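Local coordinates for protein beta-galactosidase (Streptococcus pneumoniae, PDB 4CU9) that probably binds carbohydrate as a calcium-containing module of a multimodular enzyme that cleaves beta-galactosides, at residues 37-51 against 170-182. Residues are numbered along the deposited sequence; the frame is centred on the assembly and turned at random. Where two conformers were deposited one is given.
With CA (calcium ion), chain C.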
ATOM      1  N   TYR A  37       4.435   2.509   8.899  1.00 13.19           N
ATOM      2  CA  TYR A  37       3.749   1.566   9.766  1.00 13.06           C
ATOM      3  C   TYR A  37       3.165   0.377   9.001  1.00 13.17           C
ATOM      4  O   TYR A  37       2.793  -0.616   9.630  1.00 11.30           O
ATOM      5  CB  TYR A  37       2.628   2.239  10.562  1.00 13.42           C
ATOM      6  CG  TYR A  37       3.080   3.288  11.548  1.00 13.82           C
ATOM      7  CD1 TYR A  37       4.318   3.204  12.150  1.00 14.38           C
ATOM      8  CD2 TYR A  37       2.262   4.363  11.882  1.00 14.77           C
ATOM      9  CE1 TYR A  37       4.761   4.165  13.057  1.00 16.14           C
ATOM     10  CE2 TYR A  37       2.683   5.318  12.820  1.00 15.56           C
ATOM     11  CZ  TYR A  37       3.938   5.207  13.395  1.00 16.44           C
ATOM     12  OH  TYR A  37       4.436   6.141  14.313  1.00 18.30           O
ATOM     13  N   LEU A  38       3.129   0.458   7.664  1.00 13.23           N
ATOM     14  CA  LEU A  38       2.632  -0.629   6.833  1.00 13.07           C
ATOM     15  C   LEU A  38       3.471  -1.906   6.873  1.00 13.40           C
ATOM     16  O   LEU A  38       2.919  -2.996   6.711  1.00 12.66           O
ATOM     17  CB  LEU A  38       2.556  -0.234   5.371  1.00 14.14           C
ATOM     18  CG  LEU A  38       1.425   0.688   4.924  1.00 14.60           C
ATOM     19  CD1 LEU A  38       1.530   0.875   3.424  1.00 14.67           C
ATOM     20  CD2 LEU A  38       0.080   0.103   5.261  1.00 14.87           C
ATOM     21  N   ASN A  39       4.779  -1.776   7.045  1.00 14.27           N
ATOM     22  CA  ASN A  39       5.635  -2.975   7.068  1.00 14.61           C
ATOM     23  C   ASN A  39       6.568  -3.083   8.240  1.00 15.58           C
ATOM     24  O   ASN A  39       7.689  -3.561   8.090  1.00 17.76           O
ATOM     25  CB  ASN A  39       6.407  -3.112   5.749  1.00 14.70           C
ATOM     26  CG  ASN A  39       7.431  -2.017   5.555  1.00 14.16           C
ATOM     27  OD1 ASN A  39       7.293  -0.949   6.116  1.00 13.58           O
ATOM     28  ND2 ASN A  39       8.465  -2.282   4.752  1.00 14.21           N
ATOM     29  N   ASP A  40       6.108  -2.682   9.414  1.00 15.84           N
ATOM     30  CA  ASP A  40       6.959  -2.712  10.606  1.00 16.12           C
ATOM     31  C   ASP A  40       6.727  -3.957  11.462  1.00 16.45           C
ATOM     32  O   ASP A  40       7.261  -4.081  12.547  1.00 15.76           O
ATOM     33  CB  ASP A  40       6.757  -1.435  11.428  1.00 15.25           C
ATOM     34  CG  ASP A  40       5.378  -1.297  11.975  1.00 14.78           C
ATOM     35  OD1 ASP A  40       4.468  -2.120  11.719  1.00 13.46           O
ATOM     36  OD2 ASP A  40       5.162  -0.335  12.692  1.00 14.35           O
ATOM     37  N   GLY A  41       5.893  -4.879  10.997  1.00 16.18           N
ATOM     38  CA  GLY A  41       5.588  -6.061  11.793  1.00 16.73           C
ATOM     39  C   GLY A  41       4.604  -5.848  12.924  1.00 17.43           C
ATOM     40  O   GLY A  41       4.149  -6.824  13.521  1.00 18.24           O
ATOM     41  N   ASP A  42       4.286  -4.578  13.227  1.00 17.06           N
ATOM     42  CA  ASP A  42       3.459  -4.218  14.357  1.00 17.27           C
ATOM     43  C   ASP A  42       2.000  -4.195  13.903  1.00 16.86           C
ATOM     44  O   ASP A  42       1.698  -3.746  12.807  1.00 14.09           O
ATOM     45  CB  ASP A  42       3.893  -2.860  14.933  1.00 19.66           C
ATOM     46  CG  ASP A  42       2.864  -2.266  15.863  1.00 21.12           C
ATOM     47  OD1 ASP A  42       2.905  -2.574  17.067  1.00 23.37           O
ATOM     48  OD2 ASP A  42       1.961  -1.530  15.381  1.00 21.45           O
ATOM     49  N   HIS A  43       1.108  -4.684  14.761  1.00 17.60           N
ATOM     50  CA  HIS A  43      -0.313  -4.697  14.464  1.00 19.24           C
ATOM     51  C   HIS A  43      -1.122  -3.872  15.464  1.00 18.42           C
ATOM     52  O   HIS A  43      -2.280  -4.134  15.659  1.00 17.42           O
ATOM     53  CB  HIS A  43      -0.825  -6.135  14.330  1.00 19.68           C
ATOM     54  CG  HIS A  43      -0.254  -6.858  13.148  1.00 21.37           C
ATOM     55  ND1 HIS A  43      -0.926  -6.995  11.949  1.00 19.89           N
ATOM     56  CD2 HIS A  43       0.940  -7.469  12.975  1.00 22.24           C
ATOM     57  CE1 HIS A  43      -0.169  -7.654  11.088  1.00 20.77           C
ATOM     58  NE2 HIS A  43       0.972  -7.952  11.684  1.00 21.98           N
ATOM     59  N   SER A  44      -0.516  -2.830  16.042  1.00 19.46           N
ATOM     60  CA  SER A  44      -1.226  -1.925  16.927  1.00 21.25           C
ATOM     61  C   SER A  44      -2.164  -1.033  16.108  1.00 21.74           C
ATOM     62  O   SER A  44      -1.750  -0.441  15.107  1.00 20.07           O
ATOM     63  CB  SER A  44      -0.239  -1.010  17.679  1.00 23.46           C
ATOM     64  OG  SER A  44       0.807  -1.753  18.284  1.00 26.01           O
ATOM     65  N   GLU A  45      -3.397  -0.890  16.570  1.00 22.79           N
ATOM     66  CA  GLU A  45      -4.387  -0.008  15.943  1.00 24.53           C
ATOM     67  C   GLU A  45      -3.969   1.447  15.923  1.00 23.73           C
ATOM     68  O   GLU A  45      -4.432   2.216  15.064  1.00 23.91           O
ATOM     69  CB  GLU A  45      -5.766  -0.166  16.624  1.00 29.39           C
ATOM     70  CG  GLU A  45      -6.274  -1.589  16.526  1.00 32.77           C
ATOM     71  CD  GLU A  45      -7.727  -1.772  16.920  1.00 38.74           C
ATOM     72  OE1 GLU A  45      -8.374  -0.811  17.386  1.00 40.14           O
ATOM     73  OE2 GLU A  45      -8.213  -2.912  16.763  1.00 44.05           O
ATOM     74  N   ASN A  46      -3.074   1.819  16.828  0.50 23.15           N
ATOM     75  CA  ASN A  46      -2.620   3.203  16.931  0.50 23.72           C
ATOM     76  C   ASN A  46      -1.406   3.541  16.074  0.50 22.75           C
ATOM     77  O   ASN A  46      -0.940   4.677  16.097  0.50 22.90           O
ATOM     78  CB  ASN A  46      -2.354   3.539  18.397  0.50 24.59           C
ATOM     79  CG  ASN A  46      -3.636   3.657  19.197  0.50 25.39           C
ATOM     80  OD1 ASN A  46      -3.814   2.995  20.216  0.50 25.37           O
ATOM     81  ND2 ASN A  46      -4.550   4.495  18.721  0.50 26.28           N
ATOM     82  N   ARG A  47      -0.909   2.558  15.317  1.00 21.93           N
ATOM     83  CA  ARG A  47       0.149   2.779  14.344  1.00 19.55           C
ATOM     84  C   ARG A  47      -0.367   2.371  12.973  1.00 18.66           C
ATOM     85  O   ARG A  47      -0.211   1.231  12.544  1.00 17.89           O
ATOM     86  CB  ARG A  47       1.385   1.979  14.705  1.00 20.76           C
ATOM     87  CG  ARG A  47       2.068   2.421  15.997  1.00 23.21           C
ATOM     88  CD  ARG A  47       3.123   1.421  16.441  1.00 24.28           C
ATOM     89  NE  ARG A  47       4.183   1.195  15.430  1.00 26.57           N
ATOM     90  CZ  ARG A  47       5.324   1.894  15.353  1.00 29.06           C
ATOM     91  NH1 ARG A  47       5.573   2.883  16.204  1.00 30.48           N
ATOM     92  NH2 ARG A  47       6.232   1.599  14.424  1.00 32.56           N
ATOM     93  N   ARG A  48      -0.994   3.303  12.280  1.00 16.70           N
ATOM     94  CA  ARG A  48      -1.588   2.982  10.986  1.00 15.95           C
ATOM     95  C   ARG A  48      -1.153   3.965   9.905  1.00 13.89           C
ATOM     96  O   ARG A  48      -0.688   5.067  10.194  1.00 12.92           O
ATOM     97  CB  ARG A  48      -3.101   2.967  11.103  1.00 18.40           C
ATOM     98  CG  ARG A  48      -3.648   4.299  11.562  1.00 20.05           C
ATOM     99  CD  ARG A  48      -4.943   4.150  12.281  1.00 22.54           C
ATOM    100  NE  ARG A  48      -5.428   5.474  12.673  1.00 23.81           N
ATOM    101  CZ  ARG A  48      -5.629   5.880  13.926  1.00 23.59           C
ATOM    102  NH1 ARG A  48      -5.423   5.085  14.955  1.00 22.78           N
ATOM    103  NH2 ARG A  48      -6.068   7.100  14.140  1.00 26.65           N
ATOM    104  N   TRP A  49      -1.234   3.505   8.671  1.00 11.38           N
ATOM    105  CA  TRP A  49      -1.194   4.363   7.525  1.00 10.30           C
ATOM    106  C   TRP A  49      -2.633   4.698   7.160  1.00 10.24           C
ATOM    107  O   TRP A  49      -3.516   3.849   7.170  1.00 10.15           O
ATOM    108  CB  TRP A  49      -0.502   3.673   6.344  1.00 10.22           C
ATOM    109  CG  TRP A  49      -0.738   4.416   5.079  1.00 10.05           C
ATOM    110  CD1 TRP A  49      -0.057   5.503   4.636  1.00  9.97           C
ATOM    111  CD2 TRP A  49      -1.759   4.170   4.143  1.00 10.00           C
ATOM    112  NE1 TRP A  49      -0.577   5.930   3.441  1.00  9.70           N
ATOM    113  CE2 TRP A  49      -1.631   5.129   3.119  1.00  9.77           C
ATOM    114  CE3 TRP A  49      -2.763   3.193   4.035  1.00  9.95           C
ATOM    115  CZ2 TRP A  49      -2.477   5.161   2.026  1.00  9.97           C
ATOM    116  CZ3 TRP A  49      -3.593   3.226   2.957  1.00 10.40           C
ATOM    117  CH2 TRP A  49      -3.463   4.213   1.967  1.00  9.87           C
ATOM    118  N   THR A  50      -2.836   5.939   6.747  1.00 10.43           N
ATOM    119  CA  THR A  50      -4.098   6.361   6.251  1.00 10.80           C
ATOM    120  C   THR A  50      -3.849   7.467   5.229  1.00 10.24           C
ATOM    121  O   THR A  50      -2.777   8.104   5.231  1.00  9.25           O
ATOM    122  CB  THR A  50      -4.766   6.969   7.499  1.00 12.83           C
ATOM    123  OG1 THR A  50      -5.505   5.995   8.265  1.00 17.27           O
ATOM    124  CG2 THR A  50      -5.387   8.202   7.290  1.00 10.33           C
ATOM    125  N   ASN A  51      -4.819   7.689   4.356  1.00  9.96           N
ATOM    126  CA  ASN A  51      -4.783   8.891   3.461  1.00 10.39           C
ATOM    127  C   ASN A  51      -5.940   9.802   3.782  1.00 10.44           C
ATOM    128  O   ASN A  51      -6.429  10.526   2.921  1.00 10.43           O
ATOM    129  CB  ASN A  51      -4.855   8.484   1.993  1.00 10.09           C
ATOM    130  CG  ASN A  51      -6.229   7.970   1.613  1.00 10.52           C
ATOM    131  OD1 ASN A  51      -6.894   7.293   2.415  1.00  9.47           O
ATOM    132  ND2 ASN A  51      -6.669   8.287   0.392  1.00 10.44           N
ATOM    133  N   ASP A 170     -18.890   6.549   1.968  1.00 19.17           N
ATOM    134  CA  ASP A 170     -19.214   7.191   3.233  1.00 20.35           C
ATOM    135  C   ASP A 170     -17.981   7.361   4.161  1.00 18.97           C
ATOM    136  O   ASP A 170     -18.128   7.565   5.365  1.00 18.66           O
ATOM    137  CB  ASP A 170     -20.383   6.452   3.935  1.00 22.89           C
ATOM    138  CG  ASP A 170     -20.211   4.911   3.996  1.00 26.14           C
ATOM    139  OD1 ASP A 170     -19.154   4.364   3.597  1.00 23.20           O
ATOM    140  OD2 ASP A 170     -21.182   4.233   4.460  1.00 28.62           O
ATOM    141  N   LYS A 171     -16.771   7.277   3.594  1.00 16.05           N
ATOM    142  CA  LYS A 171     -15.542   7.460   4.335  1.00 14.86           C
ATOM    143  C   LYS A 171     -14.621   8.473   3.646  1.00 14.23           C
ATOM    144  O   LYS A 171     -14.777   8.751   2.453  1.00 15.30           O
ATOM    145  CB  LYS A 171     -14.833   6.099   4.449  1.00 15.27           C
ATOM    146  CG  LYS A 171     -15.619   5.064   5.238  1.00 15.91           C
ATOM    147  CD  LYS A 171     -15.449   5.323   6.714  1.00 15.80           C
ATOM    148  CE  LYS A 171     -16.351   4.457   7.569  1.00 16.29           C
ATOM    149  NZ  LYS A 171     -15.889   4.591   8.985  1.00 17.53           N
ATOM    150  N   SER A 172     -13.632   8.973   4.383  1.00 14.42           N
ATOM    151  CA  SER A 172     -12.705   9.995   3.880  1.00 14.51           C
ATOM    152  C   SER A 172     -11.315   9.443   3.563  1.00 13.87           C
ATOM    153  O   SER A 172     -10.397  10.200   3.209  1.00 14.40           O
ATOM    154  CB  SER A 172     -12.592  11.134   4.889  1.00 14.96           C
ATOM    155  OG  SER A 172     -13.792  11.883   4.940  1.00 15.36           O
ATOM    156  N   GLY A 173     -11.148   8.125   3.706  1.00 12.87           N
ATOM    157  CA  GLY A 173      -9.900   7.503   3.341  1.00 11.90           C
ATOM    158  C   GLY A 173      -9.879   6.019   3.635  1.00 11.40           C
ATOM    159  O   GLY A 173     -10.853   5.428   4.139  1.00 10.62           O
ATOM    160  N   VAL A 174      -8.761   5.430   3.273  1.00 10.68           N
ATOM    161  CA  VAL A 174      -8.454   4.027   3.588  1.00 10.30           C
ATOM    162  C   VAL A 174      -7.460   4.018   4.729  1.00  9.86           C
ATOM    163  O   VAL A 174      -6.580   4.907   4.828  1.00  9.27           O
ATOM    164  CB  VAL A 174      -7.885   3.280   2.346  1.00 10.27           C
ATOM    165  CG1 VAL A 174      -7.549   1.796   2.640  1.00 10.07           C
ATOM    166  CG2 VAL A 174      -8.855   3.378   1.189  1.00 10.00           C
ATOM    167  N   ALA A 175      -7.574   3.013   5.603  1.00  9.71           N
ATOM    168  CA  ALA A 175      -6.646   2.845   6.703  1.00  9.85           C
ATOM    169  C   ALA A 175      -6.118   1.418   6.809  1.00  9.86           C
ATOM    170  O   ALA A 175      -6.873   0.441   6.619  1.00  9.86           O
ATOM    171  CB  ALA A 175      -7.295   3.265   8.022  1.00  9.86           C
ATOM    172  N   MET A 176      -4.816   1.297   7.040  1.00 10.57           N
ATOM    173  CA  MET A 176      -4.165   0.005   7.147  1.00 11.66           C
ATOM    174  C   MET A 176      -3.149  -0.036   8.237  1.00 12.66           C
ATOM    175  O   MET A 176      -2.401   0.942   8.473  1.00 12.95           O
ATOM    176  CB  MET A 176      -3.440  -0.425   5.843  1.00 12.82           C
ATOM    177  CG  MET A 176      -4.267  -0.434   4.594  1.00 13.31           C
ATOM    178  SD  MET A 176      -3.418  -1.141   3.153  1.00 14.99           S
ATOM    179  CE  MET A 176      -3.354  -2.853   3.555  1.00 15.40           C
ATOM    180  N   ILE A 177      -3.081  -1.207   8.863  1.00 11.88           N
ATOM    181  CA  ILE A 177      -2.122  -1.452   9.927  1.00 12.44           C
ATOM    182  C   ILE A 177      -0.907  -2.232   9.444  1.00 11.97           C
ATOM    183  O   ILE A 177       0.164  -2.096  10.005  1.00 12.38           O
ATOM    184  CB  ILE A 177      -2.833  -2.186  11.085  1.00 13.05           C
ATOM    185  CG1 ILE A 177      -3.789  -1.214  11.767  1.00 14.68           C
ATOM    186  CG2 ILE A 177      -1.857  -2.762  12.100  1.00 14.27           C
ATOM    187  CD1 ILE A 177      -4.889  -1.929  12.539  1.00 15.76           C
ATOM    188  N   GLU A 178      -1.104  -3.095   8.451  1.00 11.24           N
ATOM    189  CA  GLU A 178      -0.013  -3.863   7.903  1.00 11.49           C
ATOM    190  C   GLU A 178      -0.314  -4.300   6.480  1.00 11.42           C
ATOM    191  O   GLU A 178      -1.456  -4.576   6.118  1.00 10.87           O
ATOM    192  CB  GLU A 178       0.328  -5.072   8.794  1.00 11.26           C
ATOM    193  CG  GLU A 178       1.686  -5.709   8.507  1.00 12.41           C
ATOM    194  CD  GLU A 178       2.877  -4.956   9.069  1.00 12.51           C
ATOM    195  OE1 GLU A 178       2.704  -3.933   9.795  1.00 13.45           O
ATOM    196  OE2 GLU A 178       4.019  -5.400   8.811  1.00 12.24           O
ATOM    197  N   MET A 179       0.742  -4.342   5.679  1.00 10.98           N
ATOM    198  CA  MET A 179       0.656  -4.861   4.318  1.00 11.50           C
ATOM    199  C   MET A 179       1.934  -5.643   4.100  1.00 11.50           C
ATOM    200  O   MET A 179       3.015  -5.093   4.293  1.00 11.61           O
ATOM    201  CB  MET A 179       0.564  -3.709   3.331  1.00 11.68           C
ATOM    202  CG  MET A 179       0.699  -4.099   1.887  1.00 12.61           C
ATOM    203  SD  MET A 179       0.682  -2.712   0.765  1.00 12.86           S
ATOM    204  CE  MET A 179      -0.873  -1.911   1.038  1.00 12.43           C
ATOM    205  N   THR A 180       1.809  -6.892   3.671  1.00 11.34           N
ATOM    206  CA  THR A 180       2.951  -7.787   3.480  1.00 11.61           C
ATOM    207  C   THR A 180       2.793  -8.560   2.173  1.00 11.14           C
ATOM    208  O   THR A 180       1.652  -8.931   1.775  1.00 11.31           O
ATOM    209  CB  THR A 180       3.032  -8.805   4.643  1.00 12.43           C
ATOM    210  OG1 THR A 180       2.805  -8.149   5.890  1.00 14.54           O
ATOM    211  CG2 THR A 180       4.375  -9.441   4.707  1.00 13.92           C
ATOM    212  N   PHE A 181       3.928  -8.809   1.521  1.00 10.86           N
ATOM    213  CA  PHE A 181       3.996  -9.685   0.363  1.00 11.13           C
ATOM    214  C   PHE A 181       4.949 -10.817   0.685  1.00 12.15           C
ATOM    215  O   PHE A 181       5.979 -10.576   1.318  1.00 13.05           O
ATOM    216  CB  PHE A 181       4.443  -8.914  -0.870  1.00 10.77           C
ATOM    217  CG  PHE A 181       3.510  -7.790  -1.202  1.00 10.89           C
ATOM    218  CD1 PHE A 181       2.321  -8.038  -1.870  1.00 11.23           C
ATOM    219  CD2 PHE A 181       3.765  -6.505  -0.737  1.00 10.83           C
ATOM    220  CE1 PHE A 181       1.439  -7.000  -2.139  1.00 10.69           C
ATOM    221  CE2 PHE A 181       2.877  -5.466  -0.992  1.00 11.10           C
ATOM    222  CZ  PHE A 181       1.702  -5.728  -1.671  1.00 10.99           C
ATOM    223  N   LEU A 182       4.641 -12.033   0.234  1.00 11.60           N
ATOM    224  CA  LEU A 182       5.443 -13.187   0.640  1.00 13.48           C
ATOM    225  C   LEU A 182       5.702 -14.154  -0.504  1.00 13.26           C
ATOM    226  O   LEU A 182       4.945 -14.198  -1.445  1.00 12.57           O
ATOM    227  CB  LEU A 182       4.755 -13.930   1.771  1.00 15.35           C
ATOM    228  CG  LEU A 182       4.519 -13.174   3.086  1.00 17.26           C
ATOM    229  CD1 LEU A 182       3.771 -14.071   4.050  1.00 18.82           C
ATOM    230  CD2 LEU A 182       5.810 -12.682   3.738  1.00 18.51           C
TER
HETATM  231 CA    CA C2999       2.184  -2.195  11.103  1.00 12.54          CA
HETATM  232  O   HOH W   1       1.428  -0.777  12.766  1.00 12.39           O
HETATM  233  O   HOH W   2      -8.681  11.425   1.827  1.00 12.65           O
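The carbonyl oxygens of Y37 and I177 converge on one calcium ion, Y37 O standing 2.2 Å from the metal. L38 O is not a ligand and instead accepts a hydrogen bond from M179 N (2.8 Å), while the L38 CD2 methyl lies against M176 CB at 3.6 Å. D40 supplies OD1 to the calcium and, in an Asx turn, also receives D42 N from above the carboxylate plane; its OD2 is gripped side-on by NE and NH2 of R47, which holds the carboxylate's rotation. E178 adds a second carboxylate: with CG anti to the backbone N (chi1 -164°) and a bend at chi2 (78°), it is carried back to the loop, nearly coplanar with that of D40. E178 OE1 binds calcium at 2.2 Å. E178 OE2 accepts from G41 N at 2.9 Å, on the syn side and 28° out of the carboxylate plane. At the backbone angles of G41 a CB would jam against D40 O, which calls for glycine. D42 O and a water held by D42 OD2 bring the ligands to six. The two carboxylates probably offset the ion's charge. H43 sets its CE1 3.5 Å from E178 CB, and I177 CG2 nestles against H43 CA, a beta-branched residue filling the bend. Beyond the S44-R47 type I turn, W49 and M176 exchange two backbone hydrogen bonds; the indole's CE3 edge meets M176 CG near the ring plane, its NE1 bonding T24. In the next, non-hydrogen-bonded antiparallel pair, T50 OG1 lies 3.3 Å from A175 CB. N51 ends the ladder, its OD1 accepting V174 N at 2.8 Å in the carbonyl plane. The calcium site thus joins the 37-42 loop to a classic beta bulge, I177 and E178 facing H85, in the beta-sandwich of a galactose-binding-like module.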